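Local coordinates for protein uronate isomerase (PDB 2Q01) that catalyses the interconversion of D-glucuronate with D-fructuronate, and of D-galacturonate with D-tagaturonate, in pentose and glucuronate metabolism, at residues P36-H41 against L465-Y470; D81-R86 against W100-S105; S105-F110 against W118-F123; I357-L362 against R369-L374. All coordinates share one frame; numbering follows the deposited sequence.

Contact 1: residues P36-H41 against L465-Y470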
loop_
_atom_site.group_PDB
_atom_site.type_symbol
_atom_site.label_atom_id
_atom_site.label_comp_id
_atom_site.label_asym_id
_atom_site.label_seq_id
_atom_site.Cartn_x
_atom_site.Cartn_y
_atom_site.Cartn_z
ATOM N N PRO B 36 3.319 26.759 -21.000
ATOM C CA PRO B 36 4.609 27.011 -20.356
ATOM C C PRO B 36 4.837 26.133 -19.132
ATOM O O PRO B 36 3.880 25.731 -18.464
ATOM C CB PRO B 36 4.516 28.488 -19.940
ATOM C CG PRO B 36 3.459 29.073 -20.833
ATOM C CD PRO B 36 2.467 27.964 -20.993
ATOM N N ILE B 37 6.100 25.823 -18.866
ATOM C CA ILE B 37 6.481 25.032 -17.703
ATOM C C ILE B 37 6.549 25.910 -16.445
ATOM O O ILE B 37 7.246 26.926 -16.411
ATOM C CB ILE B 37 7.823 24.303 -17.952
ATOM C CG1 ILE B 37 7.638 23.195 -18.993
ATOM C CG2 ILE B 37 8.393 23.727 -16.658
ATOM C CD1 ILE B 37 8.933 22.699 -19.603
ATOM N N ILE B 38 5.793 25.525 -15.425
ATOM C CA ILE B 38 5.897 26.154 -14.111
ATOM C C ILE B 38 6.551 25.166 -13.160
ATOM O O ILE B 38 6.015 24.079 -12.895
ATOM C CB ILE B 38 4.532 26.610 -13.573
ATOM C CG1 ILE B 38 3.931 27.658 -14.506
ATOM C CG2 ILE B 38 4.668 27.173 -12.159
ATOM C CD1 ILE B 38 2.449 27.763 -14.381
ATOM N N SER B 39 7.719 25.558 -12.664
ATOM C CA SER B 39 8.564 24.676 -11.880
ATOM C C SER B 39 8.852 25.283 -10.494
ATOM O O SER B 39 9.924 25.847 -10.266
ATOM C CB SER B 39 9.852 24.392 -12.656
ATOM O OG SER B 39 10.667 23.466 -11.971
ATOM N N PRO B 40 7.899 25.135 -9.552
ATOM C CA PRO B 40 7.915 25.917 -8.318
ATOM C C PRO B 40 8.787 25.347 -7.187
ATOM O O PRO B 40 8.931 25.993 -6.148
ATOM C CB PRO B 40 6.443 25.939 -7.917
ATOM C CG PRO B 40 5.863 24.680 -8.496
ATOM C CD PRO B 40 6.762 24.194 -9.589
ATOM N N HIS B 41 9.369 24.164 -7.393
ATOM C CA HIS B 41 10.345 23.604 -6.464
ATOM C C HIS B 41 11.392 22.765 -7.188
ATOM O O HIS B 41 11.058 21.781 -7.857
ATOM C CB HIS B 41 9.661 22.764 -5.380
ATOM C CG HIS B 41 10.607 22.238 -4.343
ATOM N ND1 HIS B 41 10.918 20.900 -4.228
ATOM C CD2 HIS B 41 11.325 22.874 -3.386
ATOM C CE1 HIS B 41 11.775 20.734 -3.237
ATOM N NE2 HIS B 41 12.040 21.916 -2.711
ATOM N N LEU B 465 -3.531 25.807 -11.289
ATOM C CA LEU B 465 -3.401 25.311 -9.914
ATOM C C LEU B 465 -1.996 25.401 -9.291
ATOM O O LEU B 465 -1.904 25.766 -8.120
ATOM C CB LEU B 465 -4.015 23.909 -9.754
ATOM C CG LEU B 465 -5.463 23.771 -9.247
ATOM C CD1 LEU B 465 -6.452 24.791 -9.825
ATOM C CD2 LEU B 465 -5.959 22.349 -9.476
ATOM N N PRO B 466 -0.910 25.057 -10.037
ATOM C CA PRO B 466 0.436 25.383 -9.522
ATOM C C PRO B 466 0.681 26.882 -9.270
ATOM O O PRO B 466 1.365 27.242 -8.311
ATOM C CB PRO B 466 1.369 24.891 -10.635
ATOM C CG PRO B 466 0.597 23.852 -11.355
ATOM C CD PRO B 466 -0.823 24.317 -11.314
ATOM N N LYS B 467 0.128 27.734 -10.127
ATOM C CA LYS B 467 0.220 29.181 -9.970
ATOM C C LYS B 467 -0.503 29.712 -8.726
ATOM O O LYS B 467 0.083 30.466 -7.957
ATOM C CB LYS B 467 -0.311 29.881 -11.211
ATOM C CG LYS B 467 0.734 30.219 -12.238
ATOM C CD LYS B 467 0.105 31.044 -13.340
ATOM C CE LYS B 467 1.134 31.905 -14.019
ATOM N NZ LYS B 467 0.515 32.878 -14.960
ATOM N N LYS B 468 -1.763 29.323 -8.534
ATOM C CA LYS B 468 -2.524 29.757 -7.359
ATOM C C LYS B 468 -1.876 29.315 -6.053
ATOM O O LYS B 468 -1.713 30.124 -5.138
ATOM C CB LYS B 468 -3.984 29.287 -7.418
ATOM C CG LYS B 468 -4.924 30.327 -8.006
ATOM C CD LYS B 468 -6.390 29.920 -7.908
ATOM C CE LYS B 468 -7.275 30.957 -8.594
ATOM N NZ LYS B 468 -8.702 30.545 -8.675
ATOM N N ALA B 469 -1.480 28.044 -6.001
ATOM C CA ALA B 469 -0.950 27.422 -4.788
ATOM C C ALA B 469 0.373 28.025 -4.342
ATOM O O ALA B 469 0.612 28.183 -3.142
ATOM C CB ALA B 469 -0.807 25.930 -4.986
ATOM N N TYR B 470 1.214 28.369 -5.313
ATOM C CA TYR B 470 2.518 28.965 -5.045
ATOM C C TYR B 470 2.521 30.481 -5.199
ATOM O O TYR B 470 3.581 31.081 -5.318
ATOM C CB TYR B 470 3.584 28.340 -5.946
ATOM C CG TYR B 470 3.944 26.942 -5.534
ATOM C CD1 TYR B 470 3.275 25.843 -6.065
ATOM C CD2 TYR B 470 4.947 26.714 -4.593
ATOM C CE1 TYR B 470 3.599 24.554 -5.662
ATOM C CE2 TYR B 470 5.277 25.433 -4.192
ATOM C CZ TYR B 470 4.601 24.358 -4.732
ATOM O OH TYR B 470 4.937 23.090 -4.336
#
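The ammonium NZ of Lys467 is gripped twice, by a salt bridge to OE1 of Glu166 and a hydrogen bond to OH of Tyr463, and its extended chain crosses Ile38 at roughly a right angle. Ile38 CD1 meets it, 3.7 Å from Lys467 CG; Ile38 CG2 is turned instead toward Pro466 CB, at 4.3 Å. The closer work is done by Pro40 and Tyr470 in a CH-pi contact. Tyr470 holds CG opposite its carbonyl carbon (chi1 -73°), beside the backbone N, presenting its ring face to Pro40. Pro40 CB stands almost plumb over the Tyr470 ring, 3.5 Å from its centroid and 9° off the normal, while Pro40 CG leans over CE1 of Tyr470 at 3.6 Å. An alanine in place of Tyr470 is likely to strip Pro40 of the flat surface it rests on and open a gap beside it. Pro466 O, which accepts the backbone N of Tyr470, lies in plane at the edge of the same ring. The end of helix 451-469 packs on Ile38 of strand 37-39, and Tyr470, just past it, on Pro40; helix 425-445 packs on Ile37 and parallel strand 165-169 runs alongside, as in a TIM barrel.

Contact 2: residues D81-R86 against W100-S105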
loop_
_atom_site.group_PDB
_atom_site.type_symbol
_atom_site.label_atom_id
_atom_site.label_comp_id
_atom_site.label_asym_id
_atom_site.label_seq_id
_atom_site.Cartn_x
_atom_site.Cartn_y
_atom_site.Cartn_z
ATOM N N ASP B 81 34.189 6.627 -8.995
ATOM C CA ASP B 81 35.384 7.209 -9.607
ATOM C C ASP B 81 35.390 6.953 -11.111
ATOM O O ASP B 81 35.828 7.807 -11.888
ATOM C CB ASP B 81 36.661 6.643 -8.971
ATOM C CG ASP B 81 36.790 6.996 -7.497
ATOM O OD1 ASP B 81 37.050 6.080 -6.691
ATOM O OD2 ASP B 81 36.632 8.186 -7.142
ATOM N N ALA B 82 34.883 5.781 -11.502
ATOM C CA ALA B 82 34.751 5.395 -12.909
ATOM C C ALA B 82 33.786 6.296 -13.679
ATOM O O ALA B 82 33.917 6.441 -14.892
ATOM C CB ALA B 82 34.326 3.934 -13.027
ATOM N N LEU B 83 32.841 6.907 -12.964
ATOM C CA LEU B 83 31.821 7.775 -13.557
ATOM C C LEU B 83 32.056 9.264 -13.286
ATOM O O LEU B 83 31.154 10.081 -13.503
ATOM C CB LEU B 83 30.426 7.373 -13.061
ATOM C CG LEU B 83 29.973 5.937 -13.328
ATOM C CD1 LEU B 83 28.806 5.591 -12.425
ATOM C CD2 LEU B 83 29.621 5.713 -14.804
ATOM N N LYS B 84 33.263 9.597 -12.816
ATOM C CA LYS B 84 33.687 10.977 -12.494
ATOM C C LYS B 84 32.804 11.718 -11.482
ATOM O O LYS B 84 32.627 12.939 -11.580
ATOM C CB LYS B 84 33.872 11.824 -13.767
ATOM C CG LYS B 84 35.320 12.094 -14.147
ATOM C CD LYS B 84 35.436 13.301 -15.065
ATOM C CE LYS B 84 36.701 14.091 -14.762
ATOM N NZ LYS B 84 36.747 15.386 -15.484
ATOM N N VAL B 85 32.264 10.981 -10.512
ATOM C CA VAL B 85 31.391 11.569 -9.489
ATOM C C VAL B 85 32.242 12.269 -8.436
ATOM O O VAL B 85 33.134 11.650 -7.847
ATOM C CB VAL B 85 30.481 10.505 -8.806
ATOM C CG1 VAL B 85 29.565 11.153 -7.775
ATOM C CG2 VAL B 85 29.662 9.739 -9.841
ATOM N N ARG B 86 31.957 13.555 -8.215
ATOM C CA ARG B 86 32.669 14.376 -7.236
ATOM C C ARG B 86 32.744 13.717 -5.859
ATOM O O ARG B 86 31.723 13.419 -5.233
ATOM C CB ARG B 86 32.045 15.777 -7.136
ATOM C CG ARG B 86 32.666 16.667 -6.061
ATOM C CD ARG B 86 32.284 18.124 -6.236
ATOM N NE ARG B 86 33.079 18.767 -7.277
ATOM C CZ ARG B 86 32.972 20.044 -7.630
ATOM N NH1 ARG B 86 32.098 20.839 -7.026
ATOM N NH2 ARG B 86 33.745 20.530 -8.591
ATOM N N TRP B 100 31.543 8.204 -19.628
ATOM C CA TRP B 100 30.398 8.076 -20.523
ATOM C C TRP B 100 30.306 6.693 -21.169
ATOM O O TRP B 100 29.210 6.176 -21.365
ATOM C CB TRP B 100 30.444 9.151 -21.608
ATOM C CG TRP B 100 29.231 9.139 -22.482
ATOM C CD1 TRP B 100 29.106 8.555 -23.711
ATOM C CD2 TRP B 100 27.954 9.709 -22.176
ATOM N NE1 TRP B 100 27.831 8.732 -24.192
ATOM C CE2 TRP B 100 27.105 9.440 -23.271
ATOM C CE3 TRP B 100 27.446 10.425 -21.083
ATOM C CZ2 TRP B 100 25.774 9.861 -23.304
ATOM C CZ3 TRP B 100 26.122 10.848 -21.120
ATOM C CH2 TRP B 100 25.304 10.563 -22.224
ATOM N N ARG B 101 31.458 6.113 -21.494
ATOM C CA ARG B 101 31.541 4.770 -22.067
ATOM C C ARG B 101 30.980 3.697 -21.128
ATOM O O ARG B 101 30.316 2.764 -21.584
ATOM C CB ARG B 101 32.998 4.440 -22.401
ATOM C CG ARG B 101 33.202 3.542 -23.609
ATOM C CD ARG B 101 33.348 4.372 -24.877
ATOM N NE ARG B 101 34.456 5.321 -24.790
ATOM C CZ ARG B 101 35.698 5.069 -25.190
ATOM N NH1 ARG B 101 36.012 3.891 -25.713
ATOM N NH2 ARG B 101 36.632 6.001 -25.065
ATOM N N VAL B 102 31.255 3.836 -19.827
ATOM C CA VAL B 102 30.783 2.892 -18.805
ATOM C C VAL B 102 29.268 3.000 -18.635
ATOM O O VAL B 102 28.576 1.986 -18.546
ATOM C CB VAL B 102 31.510 3.097 -17.443
ATOM C CG1 VAL B 102 30.943 2.176 -16.365
ATOM C CG2 VAL B 102 33.000 2.847 -17.589
ATOM N N PHE B 103 28.766 4.235 -18.612
ATOM C CA PHE B 103 27.330 4.491 -18.542
ATOM C C PHE B 103 26.587 3.918 -19.745
ATOM O O PHE B 103 25.542 3.279 -19.589
ATOM C CB PHE B 103 27.051 5.990 -18.432
ATOM C CG PHE B 103 25.609 6.351 -18.640
ATOM C CD1 PHE B 103 24.642 5.981 -17.709
ATOM C CD2 PHE B 103 25.213 7.055 -19.771
ATOM C CE1 PHE B 103 23.306 6.306 -17.904
ATOM C CE2 PHE B 103 23.877 7.384 -19.972
ATOM C CZ PHE B 103 22.924 7.008 -19.036
ATOM N N ALA B 104 27.129 4.169 -20.935
ATOM C CA ALA B 104 26.549 3.699 -22.186
ATOM C C ALA B 104 26.464 2.177 -22.220
ATOM O O ALA B 104 25.428 1.624 -22.609
ATOM C CB ALA B 104 27.354 4.200 -23.351
ATOM N N SER B 105 27.538 1.519 -21.774
ATOM C CA SER B 105 27.613 0.050 -21.703
ATOM C C SER B 105 26.700 -0.553 -20.637
ATOM O O SER B 105 26.487 -1.767 -20.609
ATOM C CB SER B 105 29.050 -0.400 -21.452
ATOM O OG SER B 105 29.913 0.077 -22.468
#
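Leu83 and Val102 are brought together by their first torsions: Leu83 places CG opposite its carbonyl carbon (chi1 -58°), and Val102 sends CG1 opposite its backbone N (chi1 176°). Although the first bond of the Leu83 side chain does not aim at the helix, its branch CD2 does arrive there, 4.1 Å from Val102 CG1 and 4.2 Å from Val102 CB. The two side chains cross nearly at right angles, and one methyl does all the touching on the leucine side. That methyl also reaches over the helix backbone, with CD2 of Leu83 4.5 Å from CB of Phe103. The setting is a type I beta turn, Asp81 to Lys84, in the connection between helices 67-74 and 96-105. Leu83 is the third residue of the turn, and it also touches Phe70 and Leu73 of helix 67-74, wedging between the two helices that its own loop joins. On the helix side, Phe103 leads its ring away from the turn, setting CD2 4.1 Å above one face of the Trp100 indole, near the rim. Within the helix, the carbonyl O of Arg101 accepts two donors from Ser105, one turn on: its backbone N and its OG (2.9 Å), which come from opposite faces of the carbonyl plane.

Contact 3: residues S105-F110 against W118-F123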
loop_
_atom_site.group_PDB
_atom_site.type_symbol
_atom_site.label_atom_id
_atom_site.label_comp_id
_atom_site.label_asym_id
_atom_site.label_seq_id
_atom_site.Cartn_x
_atom_site.Cartn_y
_atom_site.Cartn_z
ATOM N N SER B 105 27.538 1.519 -21.774
ATOM C CA SER B 105 27.613 0.050 -21.703
ATOM C C SER B 105 26.700 -0.553 -20.637
ATOM O O SER B 105 26.487 -1.767 -20.609
ATOM C CB SER B 105 29.050 -0.400 -21.452
ATOM O OG SER B 105 29.913 0.077 -22.468
ATOM N N HIS B 106 26.171 0.304 -19.767
ATOM C CA HIS B 106 25.276 -0.107 -18.694
ATOM C C HIS B 106 23.910 0.581 -18.774
ATOM O O HIS B 106 23.133 0.534 -17.822
ATOM C CB HIS B 106 25.928 0.161 -17.336
ATOM C CG HIS B 106 27.048 -0.774 -17.014
ATOM N ND1 HIS B 106 28.371 -0.392 -17.054
ATOM C CD2 HIS B 106 27.044 -2.078 -16.651
ATOM C CE1 HIS B 106 29.135 -1.418 -16.723
ATOM N NE2 HIS B 106 28.354 -2.455 -16.476
ATOM N N PHE B 107 23.621 1.203 -19.915
ATOM C CA PHE B 107 22.361 1.923 -20.122
ATOM C C PHE B 107 21.143 0.989 -20.132
ATOM O O PHE B 107 20.035 1.417 -19.819
ATOM C CB PHE B 107 22.442 2.782 -21.395
ATOM C CG PHE B 107 21.254 3.685 -21.612
ATOM C CD1 PHE B 107 20.788 4.514 -20.591
ATOM C CD2 PHE B 107 20.607 3.715 -22.848
ATOM C CE1 PHE B 107 19.686 5.347 -20.790
ATOM C CE2 PHE B 107 19.510 4.549 -23.059
ATOM C CZ PHE B 107 19.050 5.369 -22.028
ATOM N N TYR B 108 21.368 -0.288 -20.456
ATOM C CA TYR B 108 20.334 -1.340 -20.410
ATOM C C TYR B 108 19.699 -1.531 -19.019
ATOM O O TYR B 108 18.570 -2.003 -18.903
ATOM C CB TYR B 108 20.908 -2.675 -20.920
ATOM C CG TYR B 108 21.890 -3.343 -19.976
ATOM C CD1 TYR B 108 23.227 -2.954 -19.942
ATOM C CD2 TYR B 108 21.483 -4.366 -19.117
ATOM C CE1 TYR B 108 24.129 -3.556 -19.080
ATOM C CE2 TYR B 108 22.383 -4.978 -18.250
ATOM C CZ TYR B 108 23.704 -4.561 -18.235
ATOM O OH TYR B 108 24.613 -5.147 -17.388
ATOM N N LEU B 109 20.431 -1.156 -17.975
ATOM C CA LEU B 109 19.943 -1.298 -16.607
ATOM C C LEU B 109 18.649 -0.516 -16.391
ATOM O O LEU B 109 17.801 -0.910 -15.591
ATOM C CB LEU B 109 21.007 -0.839 -15.609
ATOM C CG LEU B 109 21.832 -1.941 -14.942
ATOM C CD1 LEU B 109 21.883 -3.181 -15.823
ATOM C CD2 LEU B 109 23.235 -1.446 -14.625
ATOM N N PHE B 110 18.509 0.591 -17.111
ATOM C CA PHE B 110 17.386 1.508 -16.923
ATOM C C PHE B 110 16.087 1.112 -17.642
ATOM O O PHE B 110 15.133 1.886 -17.672
ATOM C CB PHE B 110 17.817 2.929 -17.288
ATOM C CG PHE B 110 18.965 3.437 -16.457
ATOM C CD1 PHE B 110 20.272 3.368 -16.930
ATOM C CD2 PHE B 110 18.739 3.973 -15.193
ATOM C CE1 PHE B 110 21.335 3.831 -16.160
ATOM C CE2 PHE B 110 19.794 4.440 -14.417
ATOM C CZ PHE B 110 21.093 4.370 -14.899
ATOM N N TRP B 118 12.934 9.784 -19.470
ATOM C CA TRP B 118 13.492 11.145 -19.407
ATOM C C TRP B 118 14.715 11.340 -20.292
ATOM O O TRP B 118 14.805 12.337 -21.000
ATOM C CB TRP B 118 13.848 11.565 -17.976
ATOM C CG TRP B 118 12.724 11.514 -16.986
ATOM C CD1 TRP B 118 11.414 11.849 -17.198
ATOM C CD2 TRP B 118 12.824 11.132 -15.609
ATOM N NE1 TRP B 118 10.689 11.680 -16.042
ATOM C CE2 TRP B 118 11.528 11.241 -15.051
ATOM C CE3 TRP B 118 13.880 10.695 -14.794
ATOM C CZ2 TRP B 118 11.260 10.932 -13.711
ATOM C CZ3 TRP B 118 13.614 10.385 -13.464
ATOM C CH2 TRP B 118 12.312 10.503 -12.936
ATOM N N LEU B 119 15.649 10.393 -20.247
ATOM C CA LEU B 119 16.879 10.489 -21.026
ATOM C C LEU B 119 16.661 10.323 -22.518
ATOM O O LEU B 119 17.314 11.003 -23.307
ATOM C CB LEU B 119 17.924 9.482 -20.546
ATOM C CG LEU B 119 18.780 9.842 -19.333
ATOM C CD1 LEU B 119 19.626 8.645 -18.972
ATOM C CD2 LEU B 119 19.656 11.052 -19.617
ATOM N N ASN B 120 15.746 9.435 -22.905
ATOM C CA ASN B 120 15.403 9.283 -24.320
ATOM C C ASN B 120 14.620 10.466 -24.879
ATOM O O ASN B 120 14.690 10.737 -26.074
ATOM C CB ASN B 120 14.682 7.958 -24.593
ATOM C CG ASN B 120 15.623 6.753 -24.529
ATOM O OD1 ASN B 120 16.777 6.817 -24.961
ATOM N ND2 ASN B 120 15.121 5.645 -23.997
ATOM N N HIS B 121 13.887 11.166 -24.012
ATOM C CA HIS B 121 13.283 12.453 -24.352
ATOM C C HIS B 121 14.387 13.472 -24.628
ATOM O O HIS B 121 14.333 14.183 -25.626
ATOM C CB HIS B 121 12.356 12.924 -23.224
ATOM C CG HIS B 121 11.604 14.192 -23.517
ATOM N ND1 HIS B 121 10.227 14.243 -23.556
ATOM C CD2 HIS B 121 12.031 15.459 -23.741
ATOM C CE1 HIS B 121 9.839 15.480 -23.817
ATOM N NE2 HIS B 121 10.915 16.237 -23.937
ATOM N N VAL B 122 15.392 13.524 -23.758
ATOM C CA VAL B 122 16.522 14.448 -23.922
ATOM C C VAL B 122 17.312 14.138 -25.202
ATOM O O VAL B 122 17.647 15.042 -25.967
ATOM C CB VAL B 122 17.460 14.439 -22.679
ATOM C CG1 VAL B 122 18.670 15.336 -22.890
ATOM C CG2 VAL B 122 16.706 14.896 -21.447
ATOM N N PHE B 123 17.570 12.854 -25.441
ATOM C CA PHE B 123 18.339 12.418 -26.603
ATOM C C PHE B 123 17.629 12.716 -27.916
ATOM O O PHE B 123 18.253 13.200 -28.852
ATOM C CB PHE B 123 18.660 10.921 -26.529
ATOM C CG PHE B 123 19.610 10.544 -25.425
ATOM C CD1 PHE B 123 19.576 9.263 -24.884
ATOM C CD2 PHE B 123 20.537 11.453 -24.928
ATOM C CE1 PHE B 123 20.452 8.893 -23.866
ATOM C CE2 PHE B 123 21.412 11.093 -23.909
ATOM C CZ PHE B 123 21.370 9.811 -23.379
#
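Phe107 drives its ring end-on at helix 114-126, where Leu119, Asn120 and Phe123 receive it. With CG swung opposite its own backbone N (chi1 -173°), the phenyl reaches across the connection, and its far carbons CE1 and CZ make the closest approaches. Leu119 lays its side chain alongside in the reverse sense, its CD1 3.8 Å from CE1 of Phe107. Asn120 carries CG opposite its carbonyl carbon (chi1 -73°), which swings OD1 toward the ring until it sits in the ring plane, at the edge, 4.0 Å from CZ of Phe107. The amide and phenyl planes stand 82° apart. This buried OD1 has no hydrogen-bond partner in the model, and the C-H edge it faces probably compensates it only faintly. Phe123 turns its edge to the same tip, with CE1 4.2 Å from Phe107 CZ. Over one face of the Phe123 ring, near the rim, lies Leu119 O, 3.1 Å above the plane; that oxygen also accepts the Phe123 backbone N. Tyr108, next along the 3-10 turn 107-110, meets Tyr410 of the second subunit edge-to-face. Two successive helices, 96-105 and 114-126, are thus joined by a connection with a 3-10 turn, from which Phe107 packs against the second.

Contact 4: residues I357-L362 against R369-L374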
loop_
_atom_site.group_PDB
_atom_site.type_symbol
_atom_site.label_atom_id
_atom_site.label_comp_id
_atom_site.label_asym_id
_atom_site.label_seq_id
_atom_site.Cartn_x
_atom_site.Cartn_y
_atom_site.Cartn_z
ATOM N N ILE B 357 0.006 25.336 3.696
ATOM C CA ILE B 357 0.974 24.245 3.839
ATOM C C ILE B 357 0.788 23.198 2.723
ATOM O O ILE B 357 -0.334 22.830 2.393
ATOM C CB ILE B 357 0.880 23.577 5.246
ATOM C CG1 ILE B 357 1.000 24.626 6.360
ATOM C CG2 ILE B 357 1.956 22.508 5.438
ATOM C CD1 ILE B 357 0.866 24.071 7.753
ATOM N N ILE B 358 1.890 22.741 2.133
ATOM C CA ILE B 358 1.854 21.686 1.122
ATOM C C ILE B 358 2.609 20.465 1.629
ATOM O O ILE B 358 3.802 20.543 1.899
ATOM C CB ILE B 358 2.438 22.154 -0.237
ATOM C CG1 ILE B 358 1.759 23.446 -0.704
ATOM C CG2 ILE B 358 2.275 21.060 -1.293
ATOM C CD1 ILE B 358 2.361 24.035 -1.953
ATOM N N LEU B 359 1.902 19.344 1.763
ATOM C CA LEU B 359 2.476 18.112 2.310
ATOM C C LEU B 359 2.937 17.147 1.224
ATOM O O LEU B 359 2.224 16.894 0.246
ATOM C CB LEU B 359 1.469 17.396 3.202
ATOM C CG LEU B 359 0.908 18.095 4.435
ATOM C CD1 LEU B 359 -0.235 17.255 4.980
ATOM C CD2 LEU B 359 1.982 18.328 5.501
ATOM N N PHE B 360 4.131 16.603 1.424
ATOM C CA PHE B 360 4.722 15.630 0.524
ATOM C C PHE B 360 4.961 14.366 1.321
ATOM O O PHE B 360 4.922 14.396 2.548
ATOM C CB PHE B 360 6.054 16.148 -0.007
ATOM C CG PHE B 360 5.920 17.190 -1.071
ATOM C CD1 PHE B 360 5.622 18.507 -0.747
ATOM C CD2 PHE B 360 6.107 16.857 -2.405
ATOM C CE1 PHE B 360 5.497 19.467 -1.732
ATOM C CE2 PHE B 360 5.995 17.819 -3.393
ATOM C CZ PHE B 360 5.687 19.126 -3.055
ATOM N N THR B 361 5.207 13.259 0.628
ATOM C CA THR B 361 5.524 12.006 1.291
ATOM C C THR B 361 6.474 11.134 0.464
ATOM O O THR B 361 6.564 11.267 -0.757
ATOM C CB THR B 361 4.241 11.220 1.678
ATOM O OG1 THR B 361 4.508 10.391 2.816
ATOM C CG2 THR B 361 3.734 10.362 0.537
ATOM N N LEU B 362 7.199 10.268 1.163
ATOM C CA LEU B 362 8.014 9.224 0.562
ATOM C C LEU B 362 7.354 7.882 0.868
ATOM O O LEU B 362 7.788 6.827 0.401
ATOM C CB LEU B 362 9.421 9.275 1.150
ATOM C CG LEU B 362 10.624 9.680 0.293
ATOM C CD1 LEU B 362 10.227 10.363 -0.986
ATOM C CD2 LEU B 362 11.619 10.526 1.095
ATOM N N ARG B 369 -4.680 6.903 3.397
ATOM C CA ARG B 369 -4.870 6.748 4.829
ATOM C C ARG B 369 -4.871 8.074 5.568
ATOM O O ARG B 369 -5.786 8.357 6.323
ATOM C CB ARG B 369 -3.816 5.824 5.435
ATOM C CG ARG B 369 -4.276 5.178 6.741
ATOM C CD ARG B 369 -3.127 4.880 7.691
ATOM N NE ARG B 369 -2.095 4.040 7.092
ATOM C CZ ARG B 369 -0.815 4.387 6.969
ATOM N NH1 ARG B 369 -0.394 5.562 7.418
ATOM N NH2 ARG B 369 0.050 3.554 6.403
ATOM N N GLU B 370 -3.846 8.885 5.350
ATOM C CA GLU B 370 -3.625 10.047 6.198
ATOM C C GLU B 370 -3.702 11.366 5.450
ATOM O O GLU B 370 -4.425 12.263 5.868
ATOM C CB GLU B 370 -2.279 9.928 6.922
ATOM C CG GLU B 370 -2.088 8.603 7.657
ATOM C CD GLU B 370 -0.906 8.597 8.602
ATOM O OE1 GLU B 370 -0.125 9.572 8.604
ATOM O OE2 GLU B 370 -0.763 7.609 9.352
ATOM N N LEU B 371 -2.961 11.469 4.349
ATOM C CA LEU B 371 -2.781 12.727 3.621
ATOM C C LEU B 371 -4.046 13.285 2.988
ATOM O O LEU B 371 -4.371 14.454 3.196
ATOM C CB LEU B 371 -1.692 12.585 2.559
ATOM C CG LEU B 371 -0.227 12.473 2.993
ATOM C CD1 LEU B 371 0.645 12.366 1.752
ATOM C CD2 LEU B 371 0.197 13.665 3.828
ATOM N N ALA B 372 -4.755 12.461 2.220
ATOM C CA ALA B 372 -5.999 12.899 1.595
ATOM C C ALA B 372 -7.126 13.222 2.594
ATOM O O ALA B 372 -7.769 14.264 2.440
ATOM C CB ALA B 372 -6.467 11.923 0.499
ATOM N N PRO B 373 -7.376 12.343 3.607
ATOM C CA PRO B 373 -8.293 12.721 4.700
ATOM C C PRO B 373 -7.968 14.037 5.416
ATOM O O PRO B 373 -8.882 14.788 5.746
ATOM C CB PRO B 373 -8.173 11.547 5.667
ATOM C CG PRO B 373 -7.894 10.383 4.765
ATOM C CD PRO B 373 -6.913 10.947 3.783
ATOM N N LEU B 374 -6.684 14.303 5.645
ATOM C CA LEU B 374 -6.244 15.550 6.261
ATOM C C LEU B 374 -6.440 16.735 5.323
ATOM O O LEU B 374 -6.970 17.775 5.723
ATOM C CB LEU B 374 -4.770 15.459 6.706
ATOM C CG LEU B 374 -4.423 14.745 8.018
ATOM C CD1 LEU B 374 -2.911 14.569 8.128
ATOM C CD2 LEU B 374 -4.956 15.480 9.240
#
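Apolar packing across the segments converges on Leu371, whose forked end straddles Leu359 and Thr361. Its CD2 lies 3.8 Å from CD1 of Leu359 and 4.0 Å from CB of the same residue, while its other branch, CD1, rests 3.8 Å from CB of Thr361 and 3.9 Å from Thr361 CG2. The fork comes into position because Leu371 holds CG opposite its carbonyl carbon (chi1 -71°). Cutting Leu371 back to an alanine is likely to take this partner from Leu359 CD1 and the Thr361 methyl, opening a gap between strand and helix. Polar bonding is kept to the margins. Thr361 turns only carbon to Leu371; its OG1 is engaged by Tyr338 OH, Asp363 N and Thr366 OG1. On the helix, Arg369 NH1 and Glu370 OE2 form a salt bridge of 2.8 Å, though as a hydrogen bond it is weak, with an N-H...O angle of 131°. Arg369 NE has a second carboxylate, Asp363 of the third subunit, and Glu370 OE1 takes the backbone N of Tyr338. Strand 357-359, helix 366-375 and strand 381-383 make a beta-alpha-beta unit of the barrel. The chemistry divides accordingly: greasy side chains bind the helix to its own strand, whereas the charges of Arg369 and Glu370, which take no part in that packing, serve local bonding and the junction with the third subunit.

Contact 1 joins residues near the two ends of the chain, and the other three lie between them in sequence, in the order 2, 3, 4. Contacts 2 and 3 are close neighbours, with centres about 13 Å apart: they share Ser105, involve the successive helices 96-105 and 114-126, and meet through Phe103 against Phe110 and Leu119. Contacts 1 and 4 lie with centres about 19 Å apart on the barrel strands 37-39 and 357-359, and touch where Tyr470 CZ packs 3.6 Å from Ile358 CD1. Contact 2 is about 35 Å, centre to centre, from contact 1. The fold thus has a barrel, against which the last helix, 451-469, packs, with helices 96-105 and 114-126 lying farther out.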